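Local coordinates for protein thermospermine synthase (Medicago truncatula, PDB 6BQ6) that probably transfers an aminopropyl group from decarboxylated S-adenosylmethionine to spermidine, making the tetraamine thermospermine in plant polyamine biosynthesis, at residues Glu33-Glu36 with Arg40-Phe43; Phe85-Cys90 with Pro252-Ile257; Thr203-Leu208 with Ala263-Leu268; Asp163-Leu168 with Lys197-Leu202. All blocks are in the same frame, centred on the assembly; numbering follows the deposited sequence.

Contact 1 (Glu33-Glu36 with Arg40-Phe43); sequences EEIE and RWCF
Glu33 and Trp41 form an antiparallel hydrogen-bonded pair, a compact example of how two adjacent strands settle their backbone polar groups. Glu33 N donates to Trp41 O at 3.0 Å, and the return bond, from Trp41 N to Glu33 O, is 2.8 Å long. Glu33 O has further company: Arg40 CA lies 3.3 Å from Glu33 O in a CA-H...O contact, and Ile35 N reaches back to the same oxygen in a weak bond.

At the neighbouring non-hydrogen-bonded pair, the side chains of Glu34 and Arg40 lie obliquely across one another, touching through CG of each at 3.8 Å. Their charged ends remain apart, with Glu34 OE1 4.9 Å from Arg40 NH1; the guanidinium group instead makes a salt bridge through NH1 to Glu32 of a third subunit. Ile35 runs alongside Trp41, its CG1 3.8 Å from Trp41 CB and its CD1 approaching the indole obliquely. Phe43 CE1 lies over one indole face, off toward the rim, while the indole N-H is taken up by Ser253 O. Glu33, beside the bound thermospermine, has its OE1 hydrogen-bonded to Tyr31 OH and Leu77 N.

Past the paired residues the register slips, because Ile35 and Glu36 both face Leu39 in a classic beta bulge. Strand 39-45 also pairs with a strand of a second subunit, so the whole is a beta hairpin of the spermidine synthase tetramerisation domain whose sheet runs on across an interface.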
loop_
_atom_site.group_PDB
_atom_site.type_symbol
_atom_site.label_atom_id
_atom_site.label_comp_id
_atom_site.label_asym_id
_atom_site.label_seq_id
_atom_site.Cartn_x
_atom_site.Cartn_y
_atom_site.Cartn_z
ATOM N N GLU B 33 -3.188 -3.557 7.294
ATOM C CA GLU B 33 -2.520 -4.410 8.235
ATOM C C GLU B 33 -1.662 -5.452 7.513
ATOM O O GLU B 33 -2.107 -6.099 6.543
ATOM C CB GLU B 33 -3.518 -5.100 9.111
ATOM C CG GLU B 33 -2.801 -5.779 10.293
ATOM C CD GLU B 33 -3.702 -6.195 11.436
ATOM O OE1 GLU B 33 -4.785 -5.639 11.574
ATOM O OE2 GLU B 33 -3.310 -7.071 12.231
ATOM N N GLU B 34 -0.426 -5.546 7.993
ATOM C CA GLU B 34 0.507 -6.561 7.582
ATOM C C GLU B 34 0.178 -7.791 8.401
ATOM O O GLU B 34 0.659 -7.927 9.498
ATOM C CB GLU B 34 1.961 -6.111 7.830
ATOM C CG GLU B 34 2.426 -4.952 6.925
ATOM C CD GLU B 34 3.917 -5.022 6.538
ATOM O OE1 GLU B 34 4.233 -4.742 5.352
ATOM O OE2 GLU B 34 4.759 -5.366 7.408
ATOM N N ILE B 35 -0.643 -8.678 7.847
ATOM C CA ILE B 35 -0.914 -9.999 8.448
ATOM C C ILE B 35 0.402 -10.775 8.688
ATOM O O ILE B 35 0.632 -11.308 9.774
ATOM C CB ILE B 35 -1.828 -10.863 7.520
ATOM C CG1 ILE B 35 -3.188 -10.197 7.268
ATOM C CG2 ILE B 35 -1.992 -12.269 8.085
ATOM C CD1 ILE B 35 -3.826 -9.582 8.495
ATOM N N GLU B 36 1.207 -10.863 7.644
ATOM C CA GLU B 36 2.574 -11.403 7.689
ATOM C C GLU B 36 3.436 -10.293 7.096
ATOM O O GLU B 36 2.907 -9.393 6.438
ATOM C CB GLU B 36 2.679 -12.666 6.822
ATOM C CG GLU B 36 1.563 -13.704 6.998
ATOM C CD GLU B 36 1.743 -14.996 6.162
ATOM O OE1 GLU B 36 1.208 -16.036 6.616
ATOM O OE2 GLU B 36 2.382 -15.002 5.057
ATOM N N ARG B 40 -0.608 -8.198 2.944
ATOM C CA ARG B 40 -1.300 -7.044 3.465
ATOM C C ARG B 40 -2.777 -7.133 3.198
ATOM O O ARG B 40 -3.189 -7.573 2.159
ATOM C CB ARG B 40 -0.695 -5.767 2.908
ATOM C CG ARG B 40 0.565 -5.409 3.655
ATOM C CD ARG B 40 1.404 -4.283 3.050
ATOM N NE ARG B 40 0.665 -3.489 2.087
ATOM C CZ ARG B 40 1.228 -2.545 1.338
ATOM N NH1 ARG B 40 2.517 -2.214 1.488
ATOM N NH2 ARG B 40 0.472 -1.879 0.463
ATOM N N TRP B 41 -3.551 -6.709 4.171
ATOM C CA TRP B 41 -4.996 -6.851 4.125
ATOM C C TRP B 41 -5.520 -5.459 4.400
ATOM O O TRP B 41 -5.187 -4.919 5.472
ATOM C CB TRP B 41 -5.337 -7.808 5.241
ATOM C CG TRP B 41 -6.702 -8.177 5.529
ATOM C CD1 TRP B 41 -7.275 -8.220 6.785
ATOM C CD2 TRP B 41 -7.662 -8.712 4.628
ATOM N NE1 TRP B 41 -8.534 -8.766 6.701
ATOM C CE2 TRP B 41 -8.798 -9.066 5.392
ATOM C CE3 TRP B 41 -7.670 -8.956 3.258
ATOM C CZ2 TRP B 41 -9.928 -9.599 4.822
ATOM C CZ3 TRP B 41 -8.792 -9.476 2.685
ATOM C CH2 TRP B 41 -9.930 -9.789 3.473
ATOM N N CYS B 42 -6.267 -4.865 3.451
ATOM C CA CYS B 42 -6.609 -3.440 3.528
ATOM C C CYS B 42 -8.114 -3.198 3.459
ATOM O O CYS B 42 -8.796 -3.788 2.638
ATOM C CB CYS B 42 -5.930 -2.655 2.434
ATOM S SG CYS B 42 -4.180 -3.155 2.227
ATOM N N PHE B 43 -8.610 -2.383 4.382
ATOM C CA PHE B 43 -10.032 -2.064 4.470
ATOM C C PHE B 43 -10.233 -0.598 4.134
ATOM O O PHE B 43 -9.562 0.267 4.701
ATOM C CB PHE B 43 -10.569 -2.238 5.906
ATOM C CG PHE B 43 -10.241 -3.510 6.553
ATOM C CD1 PHE B 43 -9.948 -4.663 5.837
ATOM C CD2 PHE B 43 -10.315 -3.597 7.942
ATOM C CE1 PHE B 43 -9.705 -5.839 6.500
ATOM C CE2 PHE B 43 -10.052 -4.778 8.586
ATOM C CZ PHE B 43 -9.741 -5.889 7.883
#

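Contact 2 (Phe85-Cys90 with Pro252-Ile257); sequences FIYHEC and PSYADI. With TER (N-(3-amino-propyl)-N-(5-aminopropyl)-1,4-diaminobutane), chain F.
The polyamine pocket of this aminopropyltransferase takes part of its wall from helix 84-98 and from the 3-10 turn that follows strand 243-251. It illustrates how aromatic rings can confine a flexible, charged chain by covering its methylene groups. Tyr87 on the helix and Tyr254 on the turn both belong to the thermospermine site, and their side chains cross at about a right angle. The hydroxyl of Tyr254 lies over one face of the Tyr87 ring, with Tyr254 OH 3.8 Å from Tyr87 CG; in return, Tyr87 CD1 sits at the edge of the Tyr254 ring, 3.9 Å from Tyr254 CE2.

Tyr87 has its CG anti to the backbone N (chi1 170°), which carries the ring off the helix toward the turn. Its phenol end is fixed by a hydrogen bond between OH and Asp181, the predicted proton acceptor, while the Tyr254 hydroxyl is hydrogen-bonded to the carbonyl of Gln78. Both phenols are thus tied down by polar partners even as their rings remain available for apolar contact. Alongside the tyrosine pair, Ile86 CD1 is 4.2 Å from Pro252 CD, the two side chains crossing roughly at right angles; Ile223 of a second subunit packs on both.

The two rings meet the ligand differently. It comes obliquely to Tyr87, where Tyr87 OH is 3.7 Å from thermospermine C6. On Tyr254 it lies across a face, and C10 stands over the ring centre, 3.5 Å above its plane.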
loop_
_atom_site.group_PDB
_atom_site.type_symbol
_atom_site.label_atom_id
_atom_site.label_comp_id
_atom_site.label_asym_id
_atom_site.label_seq_id
_atom_site.Cartn_x
_atom_site.Cartn_y
_atom_site.Cartn_z
ATOM N N PHE B 85 -18.706 -11.229 16.785
ATOM C CA PHE B 85 -19.617 -12.235 17.365
ATOM C C PHE B 85 -19.100 -13.668 17.120
ATOM O O PHE B 85 -19.305 -14.554 17.932
ATOM C CB PHE B 85 -21.068 -12.052 16.904
ATOM C CG PHE B 85 -21.350 -12.507 15.495
ATOM C CD1 PHE B 85 -21.719 -13.777 15.230
ATOM C CD2 PHE B 85 -21.216 -11.634 14.432
ATOM C CE1 PHE B 85 -21.986 -14.216 13.941
ATOM C CE2 PHE B 85 -21.481 -12.057 13.137
ATOM C CZ PHE B 85 -21.848 -13.347 12.887
ATOM N N ILE B 86 -18.445 -13.900 15.961
ATOM C CA ILE B 86 -17.928 -15.215 15.667
ATOM C C ILE B 86 -16.815 -15.581 16.677
ATOM O O ILE B 86 -16.855 -16.675 17.243
ATOM C CB ILE B 86 -17.398 -15.311 14.234
ATOM C CG1 ILE B 86 -18.491 -14.935 13.238
ATOM C CG2 ILE B 86 -16.863 -16.713 13.922
ATOM C CD1 ILE B 86 -18.006 -14.929 11.818
ATOM N N TYR B 87 -15.833 -14.692 16.849
ATOM C CA TYR B 87 -14.724 -14.963 17.713
ATOM C C TYR B 87 -15.260 -15.130 19.155
ATOM O O TYR B 87 -14.846 -16.038 19.861
ATOM C CB TYR B 87 -13.697 -13.803 17.640
ATOM C CG TYR B 87 -12.632 -13.908 18.679
ATOM C CD1 TYR B 87 -11.440 -14.604 18.439
ATOM C CD2 TYR B 87 -12.784 -13.294 19.916
ATOM C CE1 TYR B 87 -10.468 -14.705 19.434
ATOM C CE2 TYR B 87 -11.840 -13.410 20.904
ATOM C CZ TYR B 87 -10.679 -14.102 20.652
ATOM O OH TYR B 87 -9.711 -14.189 21.644
ATOM N N HIS B 88 -16.144 -14.244 19.578
ATOM C CA HIS B 88 -16.549 -14.286 20.971
ATOM C C HIS B 88 -17.508 -15.428 21.279
ATOM O O HIS B 88 -17.428 -16.010 22.353
ATOM C CB HIS B 88 -17.054 -12.931 21.409
ATOM C CG HIS B 88 -15.967 -11.914 21.454
ATOM N ND1 HIS B 88 -15.790 -10.958 20.476
ATOM C CD2 HIS B 88 -14.900 -11.798 22.292
ATOM C CE1 HIS B 88 -14.704 -10.251 20.752
ATOM N NE2 HIS B 88 -14.159 -10.731 21.859
ATOM N N GLU B 89 -18.400 -15.779 20.363
ATOM C CA GLU B 89 -19.226 -16.971 20.565
ATOM C C GLU B 89 -18.402 -18.249 20.568
ATOM O O GLU B 89 -18.609 -19.111 21.415
ATOM C CB GLU B 89 -20.306 -17.098 19.515
ATOM C CG GLU B 89 -21.478 -16.134 19.699
ATOM C CD GLU B 89 -22.617 -16.392 18.739
ATOM O OE1 GLU B 89 -22.677 -17.477 18.090
ATOM O OE2 GLU B 89 -23.506 -15.505 18.641
ATOM N N CYS B 90 -17.442 -18.350 19.643
ATOM C CA CYS B 90 -16.535 -19.519 19.614
ATOM C C CYS B 90 -15.647 -19.621 20.844
ATOM O O CYS B 90 -15.431 -20.736 21.335
ATOM C CB CYS B 90 -15.662 -19.566 18.385
ATOM S SG CYS B 90 -16.591 -19.940 16.875
ATOM N N PRO B 252 -13.767 -13.355 8.936
ATOM C CA PRO B 252 -13.421 -12.650 7.697
ATOM C C PRO B 252 -12.479 -11.496 7.921
ATOM O O PRO B 252 -11.526 -11.351 7.164
ATOM C CB PRO B 252 -14.784 -12.172 7.169
ATOM C CG PRO B 252 -15.737 -13.148 7.693
ATOM C CD PRO B 252 -15.212 -13.625 9.010
ATOM N N SER B 253 -12.683 -10.722 8.981
ATOM C CA SER B 253 -11.853 -9.545 9.219
ATOM C C SER B 253 -10.432 -9.899 9.607
ATOM O O SER B 253 -9.537 -9.069 9.484
ATOM C CB SER B 253 -12.439 -8.646 10.298
ATOM O OG SER B 253 -12.571 -9.302 11.521
ATOM N N TYR B 254 -10.225 -11.120 10.088
ATOM C CA TYR B 254 -8.903 -11.620 10.426
ATOM C C TYR B 254 -8.130 -12.173 9.264
ATOM O O TYR B 254 -6.938 -12.513 9.440
ATOM C CB TYR B 254 -9.055 -12.691 11.536
ATOM C CG TYR B 254 -9.517 -12.242 12.918
ATOM C CD1 TYR B 254 -9.906 -10.920 13.205
ATOM C CD2 TYR B 254 -9.592 -13.168 13.951
ATOM C CE1 TYR B 254 -10.319 -10.557 14.469
ATOM C CE2 TYR B 254 -10.008 -12.814 15.226
ATOM C CZ TYR B 254 -10.374 -11.513 15.487
ATOM O OH TYR B 254 -10.783 -11.179 16.740
ATOM N N ALA B 255 -8.748 -12.330 8.087
ATOM C CA ALA B 255 -8.184 -12.974 6.896
ATOM C C ALA B 255 -7.585 -14.345 7.161
ATOM O O ALA B 255 -6.591 -14.720 6.557
ATOM C CB ALA B 255 -7.142 -12.065 6.182
ATOM N N ASP B 256 -8.165 -15.086 8.117
ATOM C CA ASP B 256 -7.690 -16.405 8.397
ATOM C C ASP B 256 -8.729 -17.140 9.180
ATOM O O ASP B 256 -9.723 -16.552 9.662
ATOM C CB ASP B 256 -6.392 -16.364 9.212
ATOM C CG ASP B 256 -5.466 -17.573 8.927
ATOM O OD1 ASP B 256 -5.905 -18.568 8.286
ATOM O OD2 ASP B 256 -4.328 -17.498 9.396
ATOM N N ILE B 257 -8.504 -18.431 9.228
ATOM C CA ILE B 257 -9.164 -19.297 10.175
ATOM C C ILE B 257 -8.487 -18.942 11.524
ATOM O O ILE B 257 -7.267 -18.792 11.590
ATOM C CB ILE B 257 -8.944 -20.769 9.826
ATOM C CG1 ILE B 257 -9.484 -21.098 8.439
ATOM C CG2 ILE B 257 -9.594 -21.663 10.843
ATOM C CD1 ILE B 257 -10.964 -20.885 8.298
HETATM N N1 TER F . -5.812 -8.343 24.315
HETATM C C2 TER F . -7.161 -8.841 24.143
HETATM C C3 TER F . -7.127 -10.216 23.485
HETATM C C4 TER F . -6.685 -10.184 22.045
HETATM N N5 TER F . -6.924 -11.459 21.408
HETATM C C6 TER F . -7.682 -11.527 20.179
HETATM C C7 TER F . -7.152 -12.620 19.264
HETATM C C8 TER F . -7.555 -12.303 17.835
HETATM N N9 TER F . -6.597 -11.456 17.157
HETATM C C10 TER F . -6.879 -11.060 15.802
HETATM C C11 TER F . -5.657 -10.801 14.949
HETATM C C12 TER F . -6.115 -10.731 13.491
HETATM C C13 TER F . -5.069 -10.139 12.559
HETATM N N14 TER F . -3.732 -10.590 12.906
#

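Contact 3 (Thr203-Leu208 with Ala263-Leu268); sequences TLKPKL and ASDSPL
Lys205 and Asp265 meet with their side chains at about a right angle, and the ammonium group reaches one carboxylate oxygen. Lys205 NZ donates to Asp265 OD2 at 2.7 Å in a salt bridge, which the oxygen accepts on its syn lone pair. Lys205 CE is also close to Asp265 OD2, at 3.0 Å, so the oxygen lies beside the CE-NZ bond and not straight off its tip. Asp265 OD1 is farther, 3.8 Å from Lys205 NZ. The lysine chain leaves its backbone with CG opposite N (chi1 -164°) and bends at chi3, which brings its last atoms across the aspartate.

Each partner is also held from elsewhere. Lys205 NZ donates to the carbonyl of Val240, and Asp265 OD1 accepts from the backbone N of Lys242, so both charged groups are tied to the chain leading into strand 243-251.

The pair exemplifies a surface ion pair set away from the annotated sites, joining the 3-10 turn after helix 197-204 to the loop after strand 256-264. A second hydrogen bond at each end helps fix the charges, though both residues also touch a crystal neighbour, and nearby solvent would probably weaken their attraction.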
loop_
_atom_site.group_PDB
_atom_site.type_symbol
_atom_site.label_atom_id
_atom_site.label_comp_id
_atom_site.label_asym_id
_atom_site.label_seq_id
_atom_site.Cartn_x
_atom_site.Cartn_y
_atom_site.Cartn_z
ATOM N N THR B 203 -0.400 -23.050 38.316
ATOM C CA THR B 203 -1.142 -21.820 38.656
ATOM C C THR B 203 -2.596 -21.944 38.277
ATOM O O THR B 203 -3.478 -21.687 39.082
ATOM C CB THR B 203 -0.494 -20.532 38.045
ATOM O OG1 THR B 203 0.866 -20.347 38.525
ATOM C CG2 THR B 203 -1.325 -19.298 38.318
ATOM N N LEU B 204 -2.857 -22.318 37.029
ATOM C CA LEU B 204 -4.242 -22.305 36.526
ATOM C C LEU B 204 -5.043 -23.515 37.027
ATOM O O LEU B 204 -6.163 -23.383 37.560
ATOM C CB LEU B 204 -4.223 -22.283 34.996
ATOM C CG LEU B 204 -5.620 -21.933 34.403
ATOM C CD1 LEU B 204 -5.533 -20.904 33.296
ATOM C CD2 LEU B 204 -6.273 -23.201 33.952
ATOM N N LYS B 205 -4.514 -24.712 36.795
ATOM C CA LYS B 205 -5.250 -25.941 37.174
ATOM C C LYS B 205 -5.692 -25.962 38.629
ATOM O O LYS B 205 -6.866 -26.274 38.899
ATOM C CB LYS B 205 -4.458 -27.193 36.771
ATOM C CG LYS B 205 -5.265 -28.480 36.766
ATOM C CD LYS B 205 -4.618 -29.557 35.882
ATOM C CE LYS B 205 -4.550 -30.875 36.600
ATOM N NZ LYS B 205 -4.202 -31.993 35.675
ATOM N N PRO B 206 -4.813 -25.512 39.576
ATOM C CA PRO B 206 -5.265 -25.443 40.971
ATOM C C PRO B 206 -6.412 -24.513 41.254
ATOM O O PRO B 206 -7.036 -24.642 42.304
ATOM C CB PRO B 206 -4.032 -24.967 41.714
ATOM C CG PRO B 206 -2.905 -25.433 40.903
ATOM C CD PRO B 206 -3.364 -25.299 39.480
ATOM N N LYS B 207 -6.708 -23.581 40.340
ATOM C CA LYS B 207 -7.829 -22.679 40.519
ATOM C C LYS B 207 -9.038 -23.013 39.660
ATOM O O LYS B 207 -9.927 -22.189 39.550
ATOM C CB LYS B 207 -7.351 -21.217 40.317
ATOM C CG LYS B 207 -6.276 -20.782 41.358
ATOM C CD LYS B 207 -6.690 -20.901 42.834
ATOM C CE LYS B 207 -5.511 -21.033 43.797
ATOM N NZ LYS B 207 -4.535 -19.927 43.736
ATOM N N LEU B 208 -9.076 -24.212 39.066
ATOM C CA LEU B 208 -10.279 -24.759 38.473
ATOM C C LEU B 208 -10.992 -25.663 39.474
ATOM O O LEU B 208 -10.365 -26.472 40.173
ATOM C CB LEU B 208 -9.986 -25.571 37.239
ATOM C CG LEU B 208 -9.536 -24.831 36.009
ATOM C CD1 LEU B 208 -9.021 -25.819 34.978
ATOM C CD2 LEU B 208 -10.696 -24.022 35.445
ATOM N N ALA B 263 -9.715 -27.396 27.247
ATOM C CA ALA B 263 -8.943 -28.351 28.034
ATOM C C ALA B 263 -9.651 -28.614 29.361
ATOM O O ALA B 263 -10.168 -27.713 30.003
ATOM C CB ALA B 263 -7.524 -27.842 28.260
ATOM N N SER B 264 -9.692 -29.877 29.760
ATOM C CA SER B 264 -10.357 -30.250 31.021
ATOM C C SER B 264 -9.824 -31.607 31.481
ATOM O O SER B 264 -9.316 -32.404 30.709
ATOM C CB SER B 264 -11.871 -30.317 30.849
ATOM O OG SER B 264 -12.606 -30.571 32.053
ATOM N N ASP B 265 -9.977 -31.866 32.747
ATOM C CA ASP B 265 -9.748 -33.219 33.249
ATOM C C ASP B 265 -11.015 -34.068 33.293
ATOM O O ASP B 265 -10.961 -35.257 33.649
ATOM C CB ASP B 265 -9.025 -33.128 34.602
ATOM C CG ASP B 265 -7.519 -32.875 34.435
ATOM O OD1 ASP B 265 -6.923 -33.184 33.371
ATOM O OD2 ASP B 265 -6.879 -32.434 35.410
ATOM N N SER B 266 -12.156 -33.483 32.930
ATOM C CA SER B 266 -13.363 -34.204 32.724
ATOM C C SER B 266 -13.658 -34.226 31.225
ATOM O O SER B 266 -13.219 -33.339 30.473
ATOM C CB SER B 266 -14.511 -33.564 33.456
ATOM O OG SER B 266 -14.214 -33.661 34.841
ATOM N N PRO B 267 -14.398 -35.245 30.778
ATOM C CA PRO B 267 -14.588 -35.388 29.317
ATOM C C PRO B 267 -15.253 -34.204 28.621
ATOM O O PRO B 267 -16.020 -33.460 29.230
ATOM C CB PRO B 267 -15.470 -36.636 29.206
ATOM C CG PRO B 267 -15.105 -37.426 30.407
ATOM C CD PRO B 267 -14.977 -36.387 31.496
ATOM N N LEU B 268 -14.915 -34.049 27.339
ATOM C CA LEU B 268 -15.463 -32.964 26.498
ATOM C C LEU B 268 -16.020 -33.606 25.222
ATOM O O LEU B 268 -15.397 -33.560 24.170
ATOM C CB LEU B 268 -14.375 -31.977 26.162
ATOM C CG LEU B 268 -13.712 -31.211 27.311
ATOM C CD1 LEU B 268 -12.372 -30.657 26.850
ATOM C CD2 LEU B 268 -14.638 -30.103 27.764
#

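Contact 4 (Asp163-Leu168 with Lys197-Leu202); sequences DAKAEL and KDFYEL
Lys165 lays the start of its side chain against the ring of Phe199, an instance of one residue serving apolar packing at its base and ionic pairing at its tip. Its CB is 4.0 Å from Phe199 CE1 and comes obliquely to the ring. The next carbon, Lys165 CG, approaches Phe199 CD1 at 4.2 Å. The two side chains slide past each other in opposite directions, the lysine carried along the ring because its CG stands opposite the backbone N (chi1 177°). Farther out, the chain stays extended until it bends at chi4 (85°), where it turns NZ to a salt bridge with Glu169, four residues on. Leu194 and Thr203 pack against the same lysine.

Leu168, three residues on from Lys165, brings CD1 to 4.2 Å from Phe199 CZ, again obliquely, so the phenyl group bridges two residues of helix 164-169. Leu194 and Met108 also pack on this buried ring. At the start of the same helix Asp163 occupies the N-cap, its OD2 accepting from Ala166 N at 3.0 Å through the anti lone pair, while OD1 forms a salt bridge with Lys193. Asp163 and Ala164 bind adenosine in another structure of this protein, though none is bound to this chain; the helix thus begins at the nucleotide site of this Rossmann-like domain.

Between the helices themselves the contact is apolar, made by methylene and methyl groups on a ring. The lysine charge is drawn aside to a glutamate of its own helix, which leaves its hydrocarbon base to cover the phenylalanine.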
loop_
_atom_site.group_PDB
_atom_site.type_symbol
_atom_site.label_atom_id
_atom_site.label_comp_id
_atom_site.label_asym_id
_atom_site.label_seq_id
_atom_site.Cartn_x
_atom_site.Cartn_y
_atom_site.Cartn_z
ATOM N N ASP B 163 -2.057 -8.418 36.313
ATOM C CA ASP B 163 -1.506 -9.579 35.635
ATOM C C ASP B 163 -2.320 -10.789 36.080
ATOM O O ASP B 163 -2.487 -10.982 37.268
ATOM C CB ASP B 163 -0.075 -9.770 36.103
ATOM C CG ASP B 163 0.557 -10.978 35.500
ATOM O OD1 ASP B 163 0.964 -10.901 34.334
ATOM O OD2 ASP B 163 0.653 -12.013 36.177
ATOM N N ALA B 164 -2.816 -11.590 35.143
ATOM C CA ALA B 164 -3.673 -12.732 35.480
ATOM C C ALA B 164 -2.948 -13.793 36.328
ATOM O O ALA B 164 -3.578 -14.415 37.178
ATOM C CB ALA B 164 -4.266 -13.359 34.216
ATOM N N LYS B 165 -1.636 -14.011 36.122
ATOM C CA LYS B 165 -0.904 -14.986 36.946
ATOM C C LYS B 165 -0.855 -14.536 38.370
ATOM O O LYS B 165 -1.099 -15.328 39.284
ATOM C CB LYS B 165 0.541 -15.259 36.420
ATOM C CG LYS B 165 1.347 -16.204 37.293
ATOM C CD LYS B 165 2.748 -16.425 36.709
ATOM C CE LYS B 165 3.777 -16.835 37.761
ATOM N NZ LYS B 165 3.757 -18.293 37.983
ATOM N N ALA B 166 -0.512 -13.274 38.583
ATOM C CA ALA B 166 -0.495 -12.711 39.931
ATOM C C ALA B 166 -1.844 -12.768 40.588
ATOM O O ALA B 166 -1.948 -13.127 41.774
ATOM C CB ALA B 166 -0.024 -11.261 39.871
ATOM N N GLU B 167 -2.884 -12.407 39.827
ATOM C CA GLU B 167 -4.250 -12.423 40.374
ATOM C C GLU B 167 -4.707 -13.807 40.807
ATOM O O GLU B 167 -5.170 -13.982 41.940
ATOM C CB GLU B 167 -5.237 -11.853 39.368
ATOM C CG GLU B 167 -6.619 -11.624 39.895
ATOM C CD GLU B 167 -6.703 -10.586 41.008
ATOM O OE1 GLU B 167 -5.773 -9.763 41.125
ATOM O OE2 GLU B 167 -7.753 -10.564 41.714
ATOM N N LEU B 168 -4.513 -14.803 39.939
ATOM C CA LEU B 168 -4.899 -16.181 40.268
ATOM C C LEU B 168 -4.106 -16.738 41.463
ATOM O O LEU B 168 -4.687 -17.374 42.340
ATOM C CB LEU B 168 -4.736 -17.108 39.072
ATOM C CG LEU B 168 -5.778 -16.903 37.948
ATOM C CD1 LEU B 168 -5.342 -17.581 36.658
ATOM C CD2 LEU B 168 -7.137 -17.415 38.377
ATOM N N LYS B 197 3.494 -24.520 30.154
ATOM C CA LYS B 197 3.155 -25.757 30.830
ATOM C C LYS B 197 3.089 -25.534 32.328
ATOM O O LYS B 197 2.110 -25.905 32.983
ATOM C CB LYS B 197 4.147 -26.866 30.517
ATOM C CG LYS B 197 3.833 -28.180 31.200
ATOM C CD LYS B 197 4.904 -29.239 30.916
ATOM C CE LYS B 197 4.472 -30.607 31.448
ATOM N NZ LYS B 197 4.624 -30.716 32.921
ATOM N N ASP B 198 4.124 -24.909 32.867
ATOM C CA ASP B 198 4.164 -24.680 34.317
ATOM C C ASP B 198 3.057 -23.746 34.802
ATOM O O ASP B 198 2.494 -23.978 35.882
ATOM C CB ASP B 198 5.508 -24.136 34.740
ATOM C CG ASP B 198 6.568 -25.233 34.905
ATOM O OD1 ASP B 198 6.289 -26.438 34.704
ATOM O OD2 ASP B 198 7.720 -24.866 35.247
ATOM N N PHE B 199 2.746 -22.699 34.031
ATOM C CA PHE B 199 1.583 -21.859 34.354
ATOM C C PHE B 199 0.299 -22.691 34.460
ATOM O O PHE B 199 -0.443 -22.628 35.453
ATOM C CB PHE B 199 1.426 -20.703 33.352
ATOM C CG PHE B 199 0.138 -19.942 33.525
ATOM C CD1 PHE B 199 -0.042 -19.123 34.634
ATOM C CD2 PHE B 199 -0.911 -20.187 32.702
ATOM C CE1 PHE B 199 -1.234 -18.470 34.846
ATOM C CE2 PHE B 199 -2.100 -19.528 32.883
ATOM C CZ PHE B 199 -2.267 -18.682 33.966
ATOM N N TYR B 200 0.045 -23.484 33.441
ATOM C CA TYR B 200 -1.183 -24.262 33.398
ATOM C C TYR B 200 -1.237 -25.255 34.524
ATOM O O TYR B 200 -2.263 -25.360 35.172
ATOM C CB TYR B 200 -1.297 -25.000 32.089
ATOM C CG TYR B 200 -1.510 -24.169 30.858
ATOM C CD1 TYR B 200 -2.370 -23.052 30.851
ATOM C CD2 TYR B 200 -0.927 -24.553 29.656
ATOM C CE1 TYR B 200 -2.585 -22.316 29.681
ATOM C CE2 TYR B 200 -1.164 -23.845 28.496
ATOM C CZ TYR B 200 -1.999 -22.720 28.510
ATOM O OH TYR B 200 -2.226 -22.020 27.334
ATOM N N GLU B 201 -0.118 -25.956 34.766
ATOM C CA GLU B 201 -0.068 -26.999 35.792
ATOM C C GLU B 201 -0.109 -26.469 37.201
ATOM O O GLU B 201 -0.815 -27.027 38.021
ATOM C CB GLU B 201 1.180 -27.883 35.627
ATOM C CG GLU B 201 1.065 -29.237 36.349
ATOM C CD GLU B 201 2.281 -30.120 36.119
ATOM O OE1 GLU B 201 2.335 -31.219 36.744
ATOM O OE2 GLU B 201 3.160 -29.719 35.304
ATOM N N LEU B 202 0.670 -25.441 37.480
ATOM C CA LEU B 202 0.963 -25.013 38.844
ATOM C C LEU B 202 0.184 -23.803 39.254
ATOM O O LEU B 202 0.075 -23.556 40.442
ATOM C CB LEU B 202 2.459 -24.732 39.013
ATOM C CG LEU B 202 3.353 -25.944 38.722
ATOM C CD1 LEU B 202 4.817 -25.619 38.982
ATOM C CD2 LEU B 202 2.931 -27.189 39.512
#

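How the contacts relate
Contacts 1 and 2 touch beside the polyamine pocket, where the indole of Trp41 meets the turn of Ser253 and Ala255 (Trp41 NE1 to Ser253 O, 3.0 Å). This ties the tetramerisation hairpin to the turn that carries Tyr254. Glu33 of contact 1 and Tyr87 and Tyr254 of contact 2 all line the thermospermine pocket. Contacts 3 and 4 share helix 197-204, where Lys205 N probably bonds to Tyr200 O at 2.8 Å, and their centres are 13 Å apart. Contact 4 reaches the adenosine site through Asp163 and Ala164, whereas contact 3 stands clear of it. Strand 256-264 joins contacts 2 and 3, whose centres are about 25 Å apart.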